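Local structure of BugD (Bordetella pertussis Tohama I, 2F5X) at residues A[17-23]-A[48-54]; A[42-46]-A[254-259]; A[259-264]-A[279-285]. The protein binds aspartic acid as a periplasmic receptor and probably delivers it to a membrane transporter of the tripartite tricarboxylate type. One frame throughout, in Å; residues are numbered along the deposited sequence.

The three contacts join neighbouring parts of one lobe. Contact 1 pairs two strands of a beta-alpha-beta unit, and its chemistry is mainly backbone hydrogen bonding. Contact 2 takes the end of that unit's helix, 30-46, and packs it on helix 249-263. It is the buried one of the three, with a lysine-carbonyl bond beside small and apolar side chains. Contact 3 uses the last turn of helix 249-263, sharing Leu-259 with contact 2, and sets it against a loop. Contacts 1 and 3 are only partly buried. They do not touch each other, whereas contact 2 touches both. Contact 3 combines an apolar cluster with one glutamine-to-carbonyl bond.

Contact 1: A[17-23]-A[48-54]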
loop_
_atom_site.group_PDB
_atom_site.type_symbol
_atom_site.label_atom_id
_atom_site.label_comp_id
_atom_site.label_asym_id
_atom_site.label_seq_id
_atom_site.Cartn_x
_atom_site.Cartn_y
_atom_site.Cartn_z
ATOM N N ARG A 17 24.562 -13.407 -6.693
ATOM C CA ARG A 17 24.582 -12.975 -5.300
ATOM C C ARG A 17 23.160 -12.533 -4.918
ATOM O O ARG A 17 22.300 -12.394 -5.796
ATOM C CB ARG A 17 25.605 -11.844 -5.083
ATOM C CG ARG A 17 25.284 -10.537 -5.789
ATOM C CD ARG A 17 26.435 -9.547 -5.806
ATOM N NE ARG A 17 26.032 -8.243 -6.333
ATOM C CZ ARG A 17 26.384 -7.769 -7.525
ATOM N NH1 ARG A 17 27.148 -8.486 -8.339
ATOM N NH2 ARG A 17 25.966 -6.572 -7.909
ATOM N N PRO A 18 22.891 -12.338 -3.627
ATOM C CA PRO A 18 21.546 -11.937 -3.191
ATOM C C PRO A 18 21.001 -10.680 -3.883
ATOM O O PRO A 18 21.755 -9.770 -4.244
ATOM C CB PRO A 18 21.724 -11.709 -1.688
ATOM C CG PRO A 18 22.844 -12.643 -1.328
ATOM C CD PRO A 18 23.803 -12.517 -2.478
ATOM N N VAL A 19 19.686 -10.672 -4.076
ATOM C CA VAL A 19 18.970 -9.556 -4.698
ATOM C C VAL A 19 18.325 -8.725 -3.602
ATOM O O VAL A 19 17.605 -9.264 -2.753
ATOM C CB VAL A 19 17.889 -10.072 -5.667
ATOM C CG1 VAL A 19 17.023 -8.924 -6.208
ATOM C CG2 VAL A 19 18.525 -10.843 -6.818
ATOM N N ASN A 20 18.584 -7.421 -3.624
ATOM C CA ASN A 20 17.970 -6.504 -2.659
ATOM C C ASN A 20 16.618 -6.035 -3.141
ATOM O O ASN A 20 16.500 -5.529 -4.264
ATOM C CB ASN A 20 18.864 -5.292 -2.409
ATOM C CG ASN A 20 20.206 -5.670 -1.795
ATOM O OD1 ASN A 20 21.261 -5.194 -2.233
ATOM N ND2 ASN A 20 20.175 -6.522 -0.779
HETATM N N MSE A 21 15.609 -6.213 -2.287
HETATM C CA MSE A 21 14.252 -5.770 -2.579
HETATM C C MSE A 21 13.940 -4.597 -1.663
HETATM O O MSE A 21 13.848 -4.752 -0.445
HETATM C CB MSE A 21 13.258 -6.911 -2.363
HETATM C CG MSE A 21 11.816 -6.461 -2.115
HETATM SE SE MSE A 21 10.564 -7.943 -2.138
HETATM C CE MSE A 21 10.798 -8.135 -3.840
ATOM N N VAL A 22 13.801 -3.418 -2.252
ATOM C CA VAL A 22 13.515 -2.209 -1.484
ATOM C C VAL A 22 12.015 -2.060 -1.257
ATOM O O VAL A 22 11.223 -2.092 -2.206
ATOM C CB VAL A 22 14.085 -0.954 -2.203
ATOM C CG1 VAL A 22 13.653 0.364 -1.510
ATOM C CG2 VAL A 22 15.620 -1.069 -2.330
ATOM N N VAL A 23 11.649 -1.894 0.011
ATOM C CA VAL A 23 10.288 -1.580 0.435
ATOM C C VAL A 23 10.342 -0.143 0.966
ATOM O O VAL A 23 11.025 0.105 1.958
ATOM C CB VAL A 23 9.854 -2.542 1.567
ATOM C CG1 VAL A 23 8.562 -2.070 2.242
ATOM C CG2 VAL A 23 9.684 -3.946 1.019
ATOM N N GLU A 48 18.641 -17.584 -5.632
ATOM C CA GLU A 48 19.362 -16.762 -4.670
ATOM C C GLU A 48 18.377 -16.222 -3.642
ATOM O O GLU A 48 17.169 -16.181 -3.887
ATOM C CB GLU A 48 20.068 -15.589 -5.364
ATOM C CG GLU A 48 21.528 -15.844 -5.726
ATOM C CD GLU A 48 22.455 -15.846 -4.520
ATOM O OE1 GLU A 48 21.993 -15.542 -3.394
ATOM O OE2 GLU A 48 23.651 -16.155 -4.699
ATOM N N THR A 49 18.898 -15.810 -2.491
ATOM C CA THR A 49 18.082 -15.190 -1.457
ATOM C C THR A 49 17.693 -13.767 -1.875
ATOM O O THR A 49 18.438 -13.094 -2.601
ATOM C CB THR A 49 18.837 -15.170 -0.103
ATOM O OG1 THR A 49 20.180 -14.700 -0.295
ATOM C CG2 THR A 49 19.055 -16.584 0.412
ATOM N N VAL A 50 16.516 -13.331 -1.434
ATOM C CA VAL A 50 16.064 -11.955 -1.634
ATOM C C VAL A 50 16.146 -11.280 -0.269
ATOM O O VAL A 50 15.593 -11.794 0.708
ATOM C CB VAL A 50 14.611 -11.904 -2.180
ATOM C CG1 VAL A 50 14.082 -10.464 -2.246
ATOM C CG2 VAL A 50 14.526 -12.557 -3.544
ATOM N N VAL A 51 16.850 -10.149 -0.207
ATOM C CA VAL A 51 17.055 -9.407 1.040
ATOM C C VAL A 51 16.181 -8.160 1.029
ATOM O O VAL A 51 16.354 -7.282 0.179
ATOM C CB VAL A 51 18.535 -8.971 1.218
ATOM C CG1 VAL A 51 18.720 -8.181 2.520
ATOM C CG2 VAL A 51 19.471 -10.177 1.189
ATOM N N VAL A 52 15.259 -8.073 1.980
ATOM C CA VAL A 52 14.368 -6.915 2.062
ATOM C C VAL A 52 15.087 -5.740 2.733
ATOM O O VAL A 52 15.718 -5.898 3.789
ATOM C CB VAL A 52 13.040 -7.259 2.790
ATOM C CG1 VAL A 52 12.201 -6.008 3.040
ATOM C CG2 VAL A 52 12.240 -8.290 1.987
ATOM N N GLU A 53 15.008 -4.572 2.100
ATOM C CA GLU A 53 15.557 -3.345 2.667
ATOM C C GLU A 53 14.436 -2.338 2.833
ATOM O O GLU A 53 13.667 -2.100 1.902
ATOM C CB GLU A 53 16.663 -2.779 1.775
ATOM C CG GLU A 53 17.839 -3.734 1.604
ATOM C CD GLU A 53 18.967 -3.179 0.749
ATOM O OE1 GLU A 53 18.733 -2.239 -0.044
ATOM O OE2 GLU A 53 20.096 -3.707 0.864
ATOM N N ASN A 54 14.336 -1.758 4.022
ATOM C CA ASN A 54 13.268 -0.800 4.295
ATOM C C ASN A 54 13.790 0.612 4.188
ATOM O O ASN A 54 14.741 0.968 4.873
ATOM C CB ASN A 54 12.662 -1.068 5.672
ATOM C CG ASN A 54 12.034 -2.432 5.755
ATOM O OD1 ASN A 54 12.661 -3.389 6.214
ATOM N ND2 ASN A 54 10.792 -2.539 5.289
#
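Strands 19-23 and 50-54 pair in parallel, Val-19 beside Val-50 through Val-23 beside Asn-54. They are the two strands of a beta-alpha-beta unit whose helix, 30-46, lies on the face carrying Val-23, Val-50 and Val-52. Five backbone hydrogen bonds tie the pair, alternating between the strands. The last runs from Val-23 N to Glu-53 O at 2.8 Å. On the helix-covered face, Met-21 (selenomethionine) rests its CB on Val-50 CG1 at 3.6 Å. Val-23 CG2 meets Val-52 CG1 at 3.8 Å, and the Val-23 side chain is about 5 Å from the bound aspartic acid.

The other face carries Asn-20, Val-51 and Glu-53. Glu-53 CB lies 4.1 Å from Met-21 O. With CG anti to the carbonyl carbon (chi1 -61°) and the chain extended beyond it, the carboxylate is carried across to strand 19-23. Its CD comes 3.8 Å from Asn-20 CG. Carboxylate and amide are stacked, their planes 19° apart. OE1 borders Val-22 CG2, while OE2 sits over the amide carbon, Asn-20 CG, at 3.3 Å. This is stacking rather than a hydrogen bond.

At the start of the pair Glu-48 bends at chi2 (-73°) and lays its carboxylate along the Arg-17 to Pro-18 peptide. Its OE1 accepts from Thr-49 N and only packs against Pro-18 N, at 3.3 Å.

Contact 2: A[42-46]-A[254-259]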
loop_
_atom_site.group_PDB
_atom_site.type_symbol
_atom_site.label_atom_id
_atom_site.label_comp_id
_atom_site.label_asym_id
_atom_site.label_seq_id
_atom_site.Cartn_x
_atom_site.Cartn_y
_atom_site.Cartn_z
HETATM N N MSE A 42 9.990 -16.646 -3.624
HETATM C CA MSE A 42 10.720 -16.496 -4.886
HETATM C C MSE A 42 12.027 -17.278 -4.911
HETATM O O MSE A 42 12.544 -17.593 -5.983
HETATM C CB MSE A 42 11.035 -15.024 -5.157
HETATM C CG MSE A 42 9.868 -14.216 -5.663
HETATM SE SE MSE A 42 10.334 -12.327 -5.819
HETATM C CE MSE A 42 11.303 -12.384 -7.472
ATOM N N ARG A 43 12.559 -17.573 -3.727
ATOM C CA ARG A 43 13.903 -18.148 -3.592
ATOM C C ARG A 43 14.197 -19.417 -4.422
ATOM O O ARG A 43 15.245 -19.468 -5.076
ATOM C CB ARG A 43 14.268 -18.346 -2.112
ATOM C CG ARG A 43 15.705 -18.828 -1.883
ATOM C CD ARG A 43 16.040 -19.023 -0.423
ATOM N NE ARG A 43 17.443 -19.373 -0.218
ATOM C CZ ARG A 43 17.922 -19.916 0.898
ATOM N NH1 ARG A 43 17.110 -20.180 1.920
ATOM N NH2 ARG A 43 19.216 -20.196 0.996
ATOM N N PRO A 44 13.327 -20.439 -4.397
ATOM C CA PRO A 44 13.598 -21.673 -5.154
ATOM C C PRO A 44 13.824 -21.437 -6.648
ATOM O O PRO A 44 14.712 -22.059 -7.240
ATOM C CB PRO A 44 12.325 -22.499 -4.935
ATOM C CG PRO A 44 11.843 -22.051 -3.612
ATOM C CD PRO A 44 12.065 -20.554 -3.640
ATOM N N THR A 45 13.043 -20.542 -7.249
ATOM C CA THR A 45 13.182 -20.268 -8.675
ATOM C C THR A 45 14.258 -19.228 -8.995
ATOM O O THR A 45 14.969 -19.371 -9.995
ATOM C CB THR A 45 11.838 -19.880 -9.305
ATOM O OG1 THR A 45 11.263 -18.800 -8.573
ATOM C CG2 THR A 45 10.827 -20.999 -9.133
ATOM N N LEU A 46 14.380 -18.194 -8.159
ATOM C CA LEU A 46 15.420 -17.183 -8.349
ATOM C C LEU A 46 16.813 -17.806 -8.260
ATOM O O LEU A 46 17.705 -17.456 -9.034
ATOM C CB LEU A 46 15.269 -16.023 -7.347
ATOM C CG LEU A 46 16.179 -14.798 -7.538
ATOM C CD1 LEU A 46 15.998 -14.142 -8.920
ATOM C CD2 LEU A 46 15.972 -13.775 -6.426
ATOM N N LYS A 254 14.237 -13.320 -15.960
ATOM C CA LYS A 254 14.471 -14.159 -14.787
ATOM C C LYS A 254 13.625 -13.680 -13.614
ATOM O O LYS A 254 13.027 -14.492 -12.887
ATOM C CB LYS A 254 15.958 -14.152 -14.403
ATOM C CG LYS A 254 16.308 -14.983 -13.157
ATOM C CD LYS A 254 16.054 -16.476 -13.344
ATOM C CE LYS A 254 16.491 -17.249 -12.109
ATOM N NZ LYS A 254 16.190 -18.705 -12.203
ATOM N N LEU A 255 13.574 -12.363 -13.432
ATOM C CA LEU A 255 12.759 -11.777 -12.373
ATOM C C LEU A 255 11.267 -12.053 -12.579
ATOM O O LEU A 255 10.567 -12.347 -11.617
ATOM C CB LEU A 255 13.043 -10.279 -12.218
ATOM C CG LEU A 255 14.378 -9.929 -11.533
ATOM C CD1 LEU A 255 14.776 -8.470 -11.801
ATOM C CD2 LEU A 255 14.348 -10.206 -10.019
ATOM N N VAL A 256 10.788 -11.968 -13.822
ATOM C CA VAL A 256 9.381 -12.280 -14.120
ATOM C C VAL A 256 9.055 -13.737 -13.761
ATOM O O VAL A 256 8.055 -14.015 -13.089
ATOM C CB VAL A 256 9.020 -11.975 -15.602
ATOM C CG1 VAL A 256 7.642 -12.485 -15.941
ATOM C CG2 VAL A 256 9.078 -10.476 -15.853
ATOM N N LYS A 257 9.920 -14.656 -14.178
ATOM C CA LYS A 257 9.705 -16.074 -13.900
ATOM C C LYS A 257 9.684 -16.353 -12.401
ATOM O O LYS A 257 8.863 -17.141 -11.918
ATOM C CB LYS A 257 10.788 -16.919 -14.566
ATOM C CG LYS A 257 10.560 -17.086 -16.045
ATOM C CD LYS A 257 11.810 -17.600 -16.727
ATOM C CE LYS A 257 11.941 -19.088 -16.566
ATOM N NZ LYS A 257 13.053 -19.597 -17.418
ATOM N N SER A 258 10.581 -15.692 -11.673
ATOM C CA SER A 258 10.696 -15.872 -10.229
ATOM C C SER A 258 9.495 -15.274 -9.506
ATOM O O SER A 258 8.972 -15.877 -8.575
ATOM C CB SER A 258 11.995 -15.256 -9.708
ATOM O OG SER A 258 13.118 -15.833 -10.353
ATOM N N LEU A 259 9.055 -14.098 -9.946
ATOM C CA LEU A 259 7.853 -13.486 -9.391
ATOM C C LEU A 259 6.635 -14.384 -9.613
ATOM O O LEU A 259 5.859 -14.625 -8.687
ATOM C CB LEU A 259 7.613 -12.081 -9.978
ATOM C CG LEU A 259 6.305 -11.392 -9.552
ATOM C CD1 LEU A 259 6.230 -11.155 -8.034
ATOM C CD2 LEU A 259 6.095 -10.092 -10.312
#
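Lys-254 and Thr-45 make the hydrogen bond across this contact. NZ of Lys-254 donates to Thr-45 O at 2.6 Å, a short bond, with the donor 16° out of the carbonyl plane. The lysine side chain bends at chi2 (64°) and is extended from there to NZ. This brings Lys-254 CE to 3.3 Å from Leu-46 O as well. The ammonium group therefore lies by the last carbonyls of helix 30-46, where a positive charge would be expected to suit the helix dipole.

A second polar group works within helix 249-263. Ser-258 OG donates to Lys-254 O, one turn back, at 2.9 Å. That carbonyl also accepts from Ser-258 N, and the two donors reach it from opposite faces of its plane. With its proton used this way, Ser-258 OG stays close to its own helix and presents a small surface to the other one.

The two helices run roughly antiparallel, at 141°, and the axes of the two short segments approach to 8.5 Å. Helix 249-263 thus packs on the helix of the beta-alpha-beta unit formed by 19-23, 30-46 and 50-54, in the periplasmic binding protein fold. The backbones come nearest at Ser-258 CA and Leu-46 CA, 5.3 Å apart.

The other contacts are packing, without further hydrogen bonds between the segments. Leu-46 CA touches Ser-258 OG at 3.3 Å, and Leu-46 CD1 lies by the same oxygen. Thr-45 OG1 sits 3.4 Å from Ser-258 CA. Met-42, a selenomethionine, bends at chi3 and lays its CE against Ser-258 CB at 3.7 Å and near Leu-259 N. Met-241 of strand 236-244 lies against both Met-42 and Leu-259.

Contact 3: A[259-264]-A[279-285]; sequences LQAGLA and VLTNEAN
The end of strand 278-279 and the loop after it dock on the last turn of helix 249-263, bringing Val-279, Thr-281 and Ala-284 against Leu-263. Two inverse gamma turns, centred on Leu-280 and Ala-284, bend this loop. Asn-285 then stands at the N-cap of helix 286-306, and its OD1 accepts from Ala-288 N. The contact is thus helix-to-loop packing just ahead of helix 286-306.

Leu-263 is the main apolar group. Its CG is anti to the carbonyl carbon (chi1 -60°), which directs the branches into the loop. CD1 of Leu-263 meets Ala-284 CB at 3.6 Å and lies at the same distance from Leu-280 O. CB of Leu-263 faces Val-279 CG1 at 3.8 Å, and these two side chains cross at a slant. Thr-281 places CG2 near Leu-263 CB and Ala-264 CA. Its hydroxyl is hydrogen bonded to Gln-269 OE1 of helix 266-274. Phe-268 of that helix touches both Leu-263 and Val-279.

Ala-284 fits its methyl among three helix side chains. Besides Leu-263, Ala-284 CB meets Leu-259 CD2 at 3.7 Å and Gln-260 CG. Val-108 of strand 102-117 touches both leucines, so the apolar part of the contact continues into the sheet.

Gln-260 adds the hydrogen bond across the two segments. Its chain is extended beyond CG and runs over the Ala-284 carbonyl, with Gln-260 CG 3.3 Å from Ala-284 O. NE2 of Gln-260 donates to Ala-284 O at 2.8 Å, with an N-H...O angle of 169°. The oxygen lies in the plane of the Gln-260 amide, but NE2 stands above the Ala-284 carbonyl plane, 40° out of it.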
loop_
_atom_site.group_PDB
_atom_site.type_symbol
_atom_site.label_atom_id
_atom_site.label_comp_id
_atom_site.label_asym_id
_atom_site.label_seq_id
_atom_site.Cartn_x
_atom_site.Cartn_y
_atom_site.Cartn_z
ATOM N N LEU A 259 9.055 -14.098 -9.946
ATOM C CA LEU A 259 7.853 -13.486 -9.391
ATOM C C LEU A 259 6.635 -14.384 -9.613
ATOM O O LEU A 259 5.859 -14.625 -8.687
ATOM C CB LEU A 259 7.613 -12.081 -9.978
ATOM C CG LEU A 259 6.305 -11.392 -9.552
ATOM C CD1 LEU A 259 6.230 -11.155 -8.034
ATOM C CD2 LEU A 259 6.095 -10.092 -10.312
ATOM N N GLN A 260 6.486 -14.908 -10.829
ATOM C CA GLN A 260 5.340 -15.768 -11.125
ATOM C C GLN A 260 5.332 -17.003 -10.226
ATOM O O GLN A 260 4.286 -17.402 -9.708
ATOM C CB GLN A 260 5.335 -16.158 -12.598
ATOM C CG GLN A 260 4.870 -15.002 -13.467
ATOM C CD GLN A 260 4.890 -15.312 -14.944
ATOM O OE1 GLN A 260 5.035 -16.476 -15.351
ATOM N NE2 GLN A 260 4.729 -14.276 -15.758
ATOM N N ALA A 261 6.507 -17.584 -10.023
ATOM C CA ALA A 261 6.618 -18.757 -9.166
ATOM C C ALA A 261 6.331 -18.387 -7.713
ATOM O O ALA A 261 5.656 -19.128 -6.998
ATOM C CB ALA A 261 7.989 -19.379 -9.301
ATOM N N GLY A 262 6.838 -17.234 -7.286
ATOM C CA GLY A 262 6.580 -16.735 -5.941
ATOM C C GLY A 262 5.100 -16.528 -5.649
ATOM O O GLY A 262 4.634 -16.813 -4.545
ATOM N N LEU A 263 4.356 -16.020 -6.627
ATOM C CA LEU A 263 2.932 -15.793 -6.441
ATOM C C LEU A 263 2.151 -17.092 -6.455
ATOM O O LEU A 263 1.135 -17.196 -5.779
ATOM C CB LEU A 263 2.357 -14.841 -7.490
ATOM C CG LEU A 263 2.917 -13.421 -7.594
ATOM C CD1 LEU A 263 2.036 -12.618 -8.544
ATOM C CD2 LEU A 263 3.015 -12.731 -6.217
ATOM N N ALA A 264 2.636 -18.071 -7.219
ATOM C CA ALA A 264 1.954 -19.354 -7.362
ATOM C C ALA A 264 2.222 -20.292 -6.186
ATOM O O ALA A 264 1.676 -21.386 -6.136
ATOM C CB ALA A 264 2.368 -20.034 -8.685
ATOM N N VAL A 279 -4.039 -12.312 -4.391
ATOM C CA VAL A 279 -2.796 -12.524 -5.125
ATOM C C VAL A 279 -3.095 -12.402 -6.615
ATOM O O VAL A 279 -4.029 -13.036 -7.119
ATOM C CB VAL A 279 -2.150 -13.902 -4.799
ATOM C CG1 VAL A 279 -0.834 -14.078 -5.562
ATOM C CG2 VAL A 279 -1.903 -14.038 -3.299
ATOM N N LEU A 280 -2.312 -11.574 -7.307
ATOM C CA LEU A 280 -2.539 -11.288 -8.727
ATOM C C LEU A 280 -1.708 -12.239 -9.590
ATOM O O LEU A 280 -0.907 -11.826 -10.426
ATOM C CB LEU A 280 -2.238 -9.805 -9.019
ATOM C CG LEU A 280 -3.100 -8.829 -8.193
ATOM C CD1 LEU A 280 -2.734 -7.377 -8.464
ATOM C CD2 LEU A 280 -4.593 -9.062 -8.461
ATOM N N THR A 281 -1.959 -13.532 -9.388
ATOM C CA THR A 281 -1.106 -14.612 -9.866
ATOM C C THR A 281 -0.861 -14.596 -11.369
ATOM O O THR A 281 0.259 -14.858 -11.827
ATOM C CB THR A 281 -1.739 -15.949 -9.464
ATOM O OG1 THR A 281 -2.255 -15.836 -8.127
ATOM C CG2 THR A 281 -0.672 -17.025 -9.357
ATOM N N ASN A 282 -1.902 -14.265 -12.125
ATOM C CA ASN A 282 -1.833 -14.296 -13.578
ATOM C C ASN A 282 -1.519 -12.935 -14.201
ATOM O O ASN A 282 -1.586 -12.767 -15.422
ATOM C CB ASN A 282 -3.132 -14.865 -14.160
ATOM C CG ASN A 282 -2.973 -15.289 -15.610
ATOM O OD1 ASN A 282 -1.994 -15.941 -15.963
ATOM N ND2 ASN A 282 -3.917 -14.885 -16.464
ATOM N N GLU A 283 -1.161 -11.976 -13.353
ATOM C CA GLU A 283 -0.838 -10.625 -13.801
ATOM C C GLU A 283 0.588 -10.221 -13.444
ATOM O O GLU A 283 0.927 -9.030 -13.460
ATOM C CB GLU A 283 -1.849 -9.623 -13.229
ATOM C CG GLU A 283 -3.261 -9.822 -13.761
ATOM C CD GLU A 283 -4.025 -10.881 -13.001
ATOM O OE1 GLU A 283 -3.809 -11.000 -11.775
ATOM O OE2 GLU A 283 -4.839 -11.604 -13.623
ATOM N N ALA A 284 1.426 -11.217 -13.156
ATOM C CA ALA A 284 2.836 -10.987 -12.851
ATOM C C ALA A 284 3.664 -10.955 -14.140
ATOM O O ALA A 284 4.509 -11.817 -14.388
ATOM C CB ALA A 284 3.355 -12.047 -11.868
ATOM N N ASN A 285 3.388 -9.958 -14.973
ATOM C CA ASN A 285 4.143 -9.750 -16.204
ATOM C C ASN A 285 4.284 -8.258 -16.452
ATOM O O ASN A 285 3.477 -7.473 -15.925
ATOM C CB ASN A 285 3.494 -10.468 -17.399
ATOM C CG ASN A 285 2.072 -10.020 -17.656
ATOM O OD1 ASN A 285 1.835 -8.934 -18.181
ATOM N ND2 ASN A 285 1.114 -10.876 -17.309
#